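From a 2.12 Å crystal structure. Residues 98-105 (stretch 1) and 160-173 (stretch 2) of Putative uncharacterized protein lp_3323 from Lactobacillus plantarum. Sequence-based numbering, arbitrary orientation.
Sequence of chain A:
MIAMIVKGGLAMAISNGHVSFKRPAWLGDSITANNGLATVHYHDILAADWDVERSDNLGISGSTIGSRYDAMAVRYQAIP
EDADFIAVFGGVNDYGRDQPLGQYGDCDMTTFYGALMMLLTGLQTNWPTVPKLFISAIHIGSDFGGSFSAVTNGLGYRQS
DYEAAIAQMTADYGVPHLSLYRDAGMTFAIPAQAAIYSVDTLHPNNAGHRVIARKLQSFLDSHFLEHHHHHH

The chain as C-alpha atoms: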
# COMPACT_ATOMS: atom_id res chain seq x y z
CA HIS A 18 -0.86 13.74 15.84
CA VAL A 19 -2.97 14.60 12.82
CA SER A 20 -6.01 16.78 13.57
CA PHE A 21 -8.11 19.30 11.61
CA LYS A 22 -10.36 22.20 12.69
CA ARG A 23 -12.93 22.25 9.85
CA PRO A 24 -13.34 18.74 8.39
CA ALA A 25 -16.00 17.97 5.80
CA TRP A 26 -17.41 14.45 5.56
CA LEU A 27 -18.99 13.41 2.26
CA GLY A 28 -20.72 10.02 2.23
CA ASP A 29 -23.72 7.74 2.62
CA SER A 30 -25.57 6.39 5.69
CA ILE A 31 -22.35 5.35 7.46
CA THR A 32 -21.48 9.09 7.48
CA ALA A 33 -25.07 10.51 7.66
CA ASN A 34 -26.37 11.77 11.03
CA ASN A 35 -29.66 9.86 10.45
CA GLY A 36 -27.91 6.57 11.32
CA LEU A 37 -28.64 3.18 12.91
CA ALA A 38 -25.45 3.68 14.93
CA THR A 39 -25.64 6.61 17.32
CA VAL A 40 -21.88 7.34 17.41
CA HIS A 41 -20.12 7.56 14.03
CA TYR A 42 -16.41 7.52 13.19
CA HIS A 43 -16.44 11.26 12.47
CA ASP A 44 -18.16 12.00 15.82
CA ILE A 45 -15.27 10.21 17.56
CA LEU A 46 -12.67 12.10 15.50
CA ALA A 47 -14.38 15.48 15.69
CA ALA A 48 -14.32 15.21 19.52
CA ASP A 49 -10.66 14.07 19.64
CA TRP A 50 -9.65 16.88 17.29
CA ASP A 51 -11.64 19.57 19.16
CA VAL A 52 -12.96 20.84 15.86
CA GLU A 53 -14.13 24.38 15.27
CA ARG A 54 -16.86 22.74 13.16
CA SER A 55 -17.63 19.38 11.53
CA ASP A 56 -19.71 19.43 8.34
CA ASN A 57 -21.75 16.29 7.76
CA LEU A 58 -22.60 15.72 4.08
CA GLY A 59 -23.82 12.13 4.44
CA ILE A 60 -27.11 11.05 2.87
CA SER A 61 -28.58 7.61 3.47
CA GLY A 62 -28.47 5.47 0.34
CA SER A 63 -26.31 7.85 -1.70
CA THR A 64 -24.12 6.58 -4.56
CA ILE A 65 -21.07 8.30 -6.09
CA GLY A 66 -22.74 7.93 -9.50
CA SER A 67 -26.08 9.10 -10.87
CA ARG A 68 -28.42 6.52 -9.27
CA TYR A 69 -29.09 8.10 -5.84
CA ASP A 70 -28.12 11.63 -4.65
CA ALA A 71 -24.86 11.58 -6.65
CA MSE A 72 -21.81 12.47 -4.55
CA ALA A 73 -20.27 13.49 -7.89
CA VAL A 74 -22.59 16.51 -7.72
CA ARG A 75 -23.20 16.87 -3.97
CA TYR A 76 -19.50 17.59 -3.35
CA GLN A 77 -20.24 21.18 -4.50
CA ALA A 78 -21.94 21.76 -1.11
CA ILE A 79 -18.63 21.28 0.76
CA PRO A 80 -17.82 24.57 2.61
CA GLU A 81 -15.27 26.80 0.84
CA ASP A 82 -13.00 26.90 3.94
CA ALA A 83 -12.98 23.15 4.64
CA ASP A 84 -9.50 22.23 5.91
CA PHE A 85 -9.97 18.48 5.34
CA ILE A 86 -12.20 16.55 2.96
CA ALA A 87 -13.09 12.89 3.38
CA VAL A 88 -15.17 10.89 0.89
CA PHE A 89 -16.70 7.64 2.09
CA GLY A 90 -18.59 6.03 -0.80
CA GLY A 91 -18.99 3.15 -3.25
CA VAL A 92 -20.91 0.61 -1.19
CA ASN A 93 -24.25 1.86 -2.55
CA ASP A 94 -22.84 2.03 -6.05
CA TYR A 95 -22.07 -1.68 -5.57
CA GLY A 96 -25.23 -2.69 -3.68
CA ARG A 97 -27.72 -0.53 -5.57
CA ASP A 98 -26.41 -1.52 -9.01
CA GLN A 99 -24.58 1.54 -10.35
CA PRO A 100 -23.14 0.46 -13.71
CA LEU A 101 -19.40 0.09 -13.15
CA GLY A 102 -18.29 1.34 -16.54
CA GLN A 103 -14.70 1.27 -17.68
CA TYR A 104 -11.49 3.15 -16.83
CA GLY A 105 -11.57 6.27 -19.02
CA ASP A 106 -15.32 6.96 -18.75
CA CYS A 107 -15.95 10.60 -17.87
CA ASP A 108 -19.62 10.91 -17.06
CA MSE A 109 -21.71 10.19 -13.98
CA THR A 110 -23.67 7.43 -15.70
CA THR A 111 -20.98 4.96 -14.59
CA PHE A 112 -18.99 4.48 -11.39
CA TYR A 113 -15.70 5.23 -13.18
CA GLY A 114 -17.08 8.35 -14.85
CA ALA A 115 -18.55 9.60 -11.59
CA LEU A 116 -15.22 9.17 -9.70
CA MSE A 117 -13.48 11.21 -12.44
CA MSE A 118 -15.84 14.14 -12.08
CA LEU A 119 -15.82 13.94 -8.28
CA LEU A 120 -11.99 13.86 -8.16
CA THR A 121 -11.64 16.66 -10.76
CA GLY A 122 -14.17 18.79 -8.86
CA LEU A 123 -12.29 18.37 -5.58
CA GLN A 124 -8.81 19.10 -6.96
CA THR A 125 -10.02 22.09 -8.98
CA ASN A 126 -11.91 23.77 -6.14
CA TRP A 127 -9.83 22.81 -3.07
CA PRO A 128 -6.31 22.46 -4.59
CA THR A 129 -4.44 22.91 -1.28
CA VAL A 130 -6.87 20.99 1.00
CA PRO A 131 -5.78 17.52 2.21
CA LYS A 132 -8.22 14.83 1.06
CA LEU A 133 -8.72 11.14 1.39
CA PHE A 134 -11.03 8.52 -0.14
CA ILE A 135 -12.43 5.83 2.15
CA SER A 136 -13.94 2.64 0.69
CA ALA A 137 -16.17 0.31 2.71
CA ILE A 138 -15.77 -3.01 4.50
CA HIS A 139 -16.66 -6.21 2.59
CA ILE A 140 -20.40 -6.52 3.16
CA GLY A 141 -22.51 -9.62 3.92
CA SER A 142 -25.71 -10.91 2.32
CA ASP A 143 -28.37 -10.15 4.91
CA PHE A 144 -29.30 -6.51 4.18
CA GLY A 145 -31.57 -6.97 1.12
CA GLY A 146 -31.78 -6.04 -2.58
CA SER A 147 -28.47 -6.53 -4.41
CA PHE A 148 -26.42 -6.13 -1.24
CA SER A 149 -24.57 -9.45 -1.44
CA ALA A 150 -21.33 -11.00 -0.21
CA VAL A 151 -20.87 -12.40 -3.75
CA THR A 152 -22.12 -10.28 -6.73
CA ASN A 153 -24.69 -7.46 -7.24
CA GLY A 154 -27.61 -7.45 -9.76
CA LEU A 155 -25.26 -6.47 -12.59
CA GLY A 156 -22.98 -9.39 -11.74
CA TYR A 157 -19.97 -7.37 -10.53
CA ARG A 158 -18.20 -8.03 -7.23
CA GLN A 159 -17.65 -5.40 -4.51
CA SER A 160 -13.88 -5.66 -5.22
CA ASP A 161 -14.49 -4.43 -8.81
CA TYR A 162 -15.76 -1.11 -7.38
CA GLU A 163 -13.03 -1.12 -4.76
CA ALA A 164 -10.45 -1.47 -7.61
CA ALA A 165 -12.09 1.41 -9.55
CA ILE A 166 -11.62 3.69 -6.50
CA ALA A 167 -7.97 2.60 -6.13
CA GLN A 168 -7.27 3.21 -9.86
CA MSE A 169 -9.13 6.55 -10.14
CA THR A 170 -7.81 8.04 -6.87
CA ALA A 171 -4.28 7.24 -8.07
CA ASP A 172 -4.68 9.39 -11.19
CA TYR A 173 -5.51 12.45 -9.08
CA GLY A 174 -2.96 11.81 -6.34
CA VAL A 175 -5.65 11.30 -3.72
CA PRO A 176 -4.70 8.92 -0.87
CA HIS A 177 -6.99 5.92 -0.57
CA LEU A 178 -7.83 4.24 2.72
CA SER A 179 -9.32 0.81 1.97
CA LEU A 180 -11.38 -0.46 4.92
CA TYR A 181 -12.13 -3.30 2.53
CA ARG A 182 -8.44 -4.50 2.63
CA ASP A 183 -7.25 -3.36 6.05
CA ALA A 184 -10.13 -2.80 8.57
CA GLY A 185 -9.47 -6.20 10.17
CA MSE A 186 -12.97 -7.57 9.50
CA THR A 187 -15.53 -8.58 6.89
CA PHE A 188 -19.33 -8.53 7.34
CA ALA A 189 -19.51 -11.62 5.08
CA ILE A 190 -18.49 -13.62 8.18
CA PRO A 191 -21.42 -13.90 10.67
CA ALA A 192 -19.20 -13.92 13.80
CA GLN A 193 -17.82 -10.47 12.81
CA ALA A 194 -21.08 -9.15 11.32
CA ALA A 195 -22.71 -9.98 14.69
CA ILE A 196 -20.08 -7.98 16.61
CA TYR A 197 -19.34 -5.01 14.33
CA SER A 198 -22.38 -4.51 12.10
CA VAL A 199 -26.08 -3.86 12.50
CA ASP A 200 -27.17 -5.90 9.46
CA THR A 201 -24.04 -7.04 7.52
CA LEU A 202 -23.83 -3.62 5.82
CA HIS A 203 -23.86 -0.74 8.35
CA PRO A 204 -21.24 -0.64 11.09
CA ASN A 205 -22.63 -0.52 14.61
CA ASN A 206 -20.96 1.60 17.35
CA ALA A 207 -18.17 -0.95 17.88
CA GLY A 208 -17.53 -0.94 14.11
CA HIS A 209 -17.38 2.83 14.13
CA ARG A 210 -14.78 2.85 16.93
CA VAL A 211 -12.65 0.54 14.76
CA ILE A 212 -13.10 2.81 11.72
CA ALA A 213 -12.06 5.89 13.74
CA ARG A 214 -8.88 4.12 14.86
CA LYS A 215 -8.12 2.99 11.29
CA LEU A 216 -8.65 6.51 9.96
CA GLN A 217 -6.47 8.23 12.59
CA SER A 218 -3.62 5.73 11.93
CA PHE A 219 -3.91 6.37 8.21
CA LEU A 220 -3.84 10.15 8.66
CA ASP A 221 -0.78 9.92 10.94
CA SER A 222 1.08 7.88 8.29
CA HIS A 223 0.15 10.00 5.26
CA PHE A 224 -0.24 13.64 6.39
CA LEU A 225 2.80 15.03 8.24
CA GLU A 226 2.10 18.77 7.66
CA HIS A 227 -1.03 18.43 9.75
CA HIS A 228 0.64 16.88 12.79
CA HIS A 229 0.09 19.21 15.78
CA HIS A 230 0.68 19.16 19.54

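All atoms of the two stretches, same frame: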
# COMPACT_ATOMS: atom_id res chain seq x y z
N ASP A 98 -26.58 -1.27 -7.59
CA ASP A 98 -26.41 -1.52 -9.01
C ASP A 98 -26.14 -0.25 -9.84
O ASP A 98 -26.84 0.02 -10.83
CB ASP A 98 -27.62 -2.33 -9.56
CG ASP A 98 -27.74 -3.72 -8.90
OD1 ASP A 98 -26.70 -4.36 -8.67
OD2 ASP A 98 -28.88 -4.19 -8.63
N GLN A 99 -25.12 0.51 -9.46
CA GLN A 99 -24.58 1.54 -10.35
C GLN A 99 -23.73 0.84 -11.43
O GLN A 99 -22.84 0.07 -11.09
CB GLN A 99 -23.73 2.56 -9.58
CG GLN A 99 -23.16 3.73 -10.39
CD GLN A 99 -24.21 4.76 -10.77
OE1 GLN A 99 -24.47 5.02 -11.96
NE2 GLN A 99 -24.85 5.34 -9.76
N PRO A 100 -24.03 1.08 -12.73
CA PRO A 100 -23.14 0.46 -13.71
C PRO A 100 -21.70 0.83 -13.38
O PRO A 100 -21.44 1.97 -12.98
CB PRO A 100 -23.58 1.08 -15.04
CG PRO A 100 -25.04 1.41 -14.82
CD PRO A 100 -25.09 1.88 -13.37
N LEU A 101 -20.80 -0.13 -13.49
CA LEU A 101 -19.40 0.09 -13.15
C LEU A 101 -18.70 0.95 -14.20
O LEU A 101 -17.95 1.87 -13.86
CB LEU A 101 -18.66 -1.24 -12.99
CG LEU A 101 -17.19 -1.17 -12.59
CD1 LEU A 101 -17.02 -0.53 -11.23
CD2 LEU A 101 -16.57 -2.54 -12.63
N GLY A 102 -18.97 0.66 -15.47
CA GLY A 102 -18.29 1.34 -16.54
C GLY A 102 -16.87 0.84 -16.66
O GLY A 102 -16.54 -0.25 -16.19
N GLN A 103 -16.03 1.66 -17.26
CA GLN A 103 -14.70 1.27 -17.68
C GLN A 103 -13.75 2.45 -17.41
O GLN A 103 -14.14 3.62 -17.50
CB GLN A 103 -14.74 0.94 -19.17
CG GLN A 103 -13.55 0.20 -19.71
CD GLN A 103 -13.81 -0.42 -21.09
OE1 GLN A 103 -14.94 -0.85 -21.41
NE2 GLN A 103 -12.76 -0.50 -21.90
N TYR A 104 -12.51 2.13 -17.05
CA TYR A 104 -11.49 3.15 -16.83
C TYR A 104 -11.38 4.04 -18.08
O TYR A 104 -11.20 3.55 -19.19
CB TYR A 104 -10.16 2.46 -16.49
CG TYR A 104 -9.01 3.40 -16.26
CD1 TYR A 104 -8.01 3.55 -17.22
CD2 TYR A 104 -8.90 4.12 -15.08
CE1 TYR A 104 -6.93 4.41 -17.02
CE2 TYR A 104 -7.83 4.99 -14.86
CZ TYR A 104 -6.85 5.13 -15.84
OH TYR A 104 -5.79 5.98 -15.64
N GLY A 105 -11.53 5.35 -17.89
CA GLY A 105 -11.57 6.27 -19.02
C GLY A 105 -12.93 6.90 -19.27
O GLY A 105 -13.03 7.89 -19.99
N SER A 160 -15.30 -5.92 -4.91
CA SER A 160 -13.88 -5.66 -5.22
C SER A 160 -13.63 -5.06 -6.61
O SER A 160 -12.54 -4.54 -6.86
CB SER A 160 -13.05 -6.93 -5.04
OG SER A 160 -13.42 -7.91 -6.00
N ASP A 161 -14.61 -5.13 -7.51
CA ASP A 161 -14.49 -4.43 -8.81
C ASP A 161 -14.66 -2.92 -8.64
O ASP A 161 -13.98 -2.13 -9.30
CB ASP A 161 -15.50 -4.96 -9.81
CG ASP A 161 -15.19 -6.37 -10.24
OD1 ASP A 161 -14.00 -6.67 -10.47
OD2 ASP A 161 -16.13 -7.19 -10.34
N TYR A 162 -15.56 -2.53 -7.73
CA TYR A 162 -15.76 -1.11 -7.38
C TYR A 162 -14.61 -0.58 -6.54
O TYR A 162 -14.09 0.50 -6.77
CB TYR A 162 -17.09 -0.94 -6.64
CG TYR A 162 -18.30 -1.20 -7.51
CD1 TYR A 162 -18.67 -2.50 -7.85
CD2 TYR A 162 -19.07 -0.15 -7.99
CE1 TYR A 162 -19.77 -2.74 -8.64
CE2 TYR A 162 -20.18 -0.39 -8.79
CZ TYR A 162 -20.52 -1.68 -9.11
OH TYR A 162 -21.61 -1.92 -9.89
N GLU A 163 -14.21 -1.37 -5.56
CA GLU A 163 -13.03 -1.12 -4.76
C GLU A 163 -11.77 -0.88 -5.62
O GLU A 163 -11.02 0.05 -5.36
CB GLU A 163 -12.86 -2.27 -3.76
CG GLU A 163 -11.50 -2.36 -3.08
CD GLU A 163 -11.28 -1.22 -2.10
OE1 GLU A 163 -12.28 -0.58 -1.69
OE2 GLU A 163 -10.10 -0.96 -1.75
N ALA A 164 -11.57 -1.67 -6.68
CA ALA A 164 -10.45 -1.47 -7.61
C ALA A 164 -10.58 -0.19 -8.44
O ALA A 164 -9.57 0.49 -8.71
CB ALA A 164 -10.28 -2.68 -8.52
N ALA A 165 -11.81 0.15 -8.84
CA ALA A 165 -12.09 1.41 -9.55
C ALA A 165 -11.66 2.63 -8.72
O ALA A 165 -10.98 3.53 -9.22
CB ALA A 165 -13.59 1.49 -9.93
N ILE A 166 -12.07 2.66 -7.45
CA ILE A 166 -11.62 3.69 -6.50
C ILE A 166 -10.09 3.77 -6.39
O ILE A 166 -9.50 4.86 -6.49
CB ILE A 166 -12.29 3.50 -5.11
CG1 ILE A 166 -13.81 3.73 -5.22
CG2 ILE A 166 -11.71 4.47 -4.10
CD1 ILE A 166 -14.62 3.16 -4.07
N ALA A 167 -9.44 2.62 -6.19
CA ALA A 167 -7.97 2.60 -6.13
C ALA A 167 -7.36 3.17 -7.42
O ALA A 167 -6.50 4.05 -7.35
CB ALA A 167 -7.45 1.22 -5.84
N GLN A 168 -7.81 2.71 -8.59
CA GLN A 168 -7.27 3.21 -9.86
C GLN A 168 -7.53 4.70 -10.09
O GLN A 168 -6.60 5.43 -10.44
CB GLN A 168 -7.79 2.43 -11.07
CG GLN A 168 -7.39 0.95 -11.10
CD GLN A 168 -8.33 0.11 -11.98
OE1 GLN A 168 -9.02 0.64 -12.86
NE2 GLN A 168 -8.34 -1.21 -11.74
N MSE A 169 -8.76 5.14 -9.92
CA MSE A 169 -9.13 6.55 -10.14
C MSE A 169 -8.48 7.50 -9.14
O MSE A 169 -8.03 8.56 -9.54
CB MSE A 169 -10.65 6.76 -10.13
CG MSE A 169 -11.38 6.12 -11.28
SE MSE A 169 -10.64 6.70 -12.99
CE MSE A 169 -10.93 8.62 -12.88
N THR A 170 -8.46 7.15 -7.86
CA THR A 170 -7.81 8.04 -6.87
C THR A 170 -6.34 8.26 -7.19
O THR A 170 -5.83 9.37 -7.01
CB THR A 170 -7.98 7.60 -5.42
OG1 THR A 170 -7.52 6.25 -5.26
CG2 THR A 170 -9.41 7.69 -5.00
N ALA A 171 -5.68 7.21 -7.67
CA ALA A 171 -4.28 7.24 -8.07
C ALA A 171 -3.99 8.32 -9.10
O ALA A 171 -3.02 9.07 -8.96
CB ALA A 171 -3.83 5.88 -8.58
N ASP A 172 -4.84 8.40 -10.12
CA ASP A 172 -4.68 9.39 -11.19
C ASP A 172 -4.80 10.86 -10.76
O ASP A 172 -4.40 11.76 -11.49
CB ASP A 172 -5.68 9.10 -12.30
CG ASP A 172 -5.32 7.88 -13.10
OD1 ASP A 172 -4.14 7.47 -13.13
OD2 ASP A 172 -6.25 7.32 -13.72
N TYR A 173 -5.34 11.09 -9.57
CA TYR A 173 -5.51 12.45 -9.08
C TYR A 173 -4.65 12.72 -7.87
O TYR A 173 -4.66 13.82 -7.32
CB TYR A 173 -6.99 12.72 -8.79
CG TYR A 173 -7.79 12.81 -10.06
CD1 TYR A 173 -8.23 11.65 -10.72
CD2 TYR A 173 -8.06 14.04 -10.63
CE1 TYR A 173 -8.95 11.72 -11.91
CE2 TYR A 173 -8.78 14.13 -11.81
CZ TYR A 173 -9.22 12.97 -12.44
OH TYR A 173 -9.93 13.08 -13.61

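Two tyrosine hydroxyls, one from each stretch, tie the irregular segment 98-105 to the helix that runs through 160-173. At Asp 172, far along this stretch, Tyr 104 OH donates a very short hydrogen bond of 2.4 Å to Asp 172 OD2; the carboxylate lies at the edge of the ring, near its plane, where a phenol hydroxyl can reach it. The other carboxylate oxygen, Asp 172 OD1, is 3.4 Å from Tyr 104 OH at a poor angle and is hydrogen-bonded elsewhere in the structure. Nearly three helical turns earlier the roles reverse: Tyr 162 OH donates to the backbone carbonyl Gln 99 O at 2.6 Å, so this bond depends on the course of the loop backbone, not on a loop side chain. Between these anchors the loop crosses the helix obliquely, and the nearest CA pairs advance in step along both chains, with Leu 101 CA 6.9 Å from Tyr 162 CA and Tyr 104 CA 7.5 Å from Ala 165 CA.

Leu 101 fills the space beside the first anchor. Its CA-CB bond points sideways, but with chi1 t and chi2 p the end of the side chain comes nearer the helix. Leu 101 CD1 sits over one face of the Tyr 162 ring, 3.9 Å from the centroid and 12° off the normal, a CH-pi contact; the same methyl lies 4.2 Å from Ala 165 CB, while Leu 101 CD2 approaches Asp 161 CB at 3.9 Å. Farther along, the CA-to-CB bond of Tyr 104 points toward the helix and its ring meets selenomethionine Met 169, with Tyr 104 CD2 3.7 Å from Met 169 SE. Met 169 SE approaches the Tyr 104 ring obliquely, 4.8 Å from its centroid. Gln 168 adds a looser contact, its OE1 4.1 Å from Tyr 104 CD2. Together the stretches bury 410 Å², with Leu 101 and Tyr 104 supplying most of the loop's share.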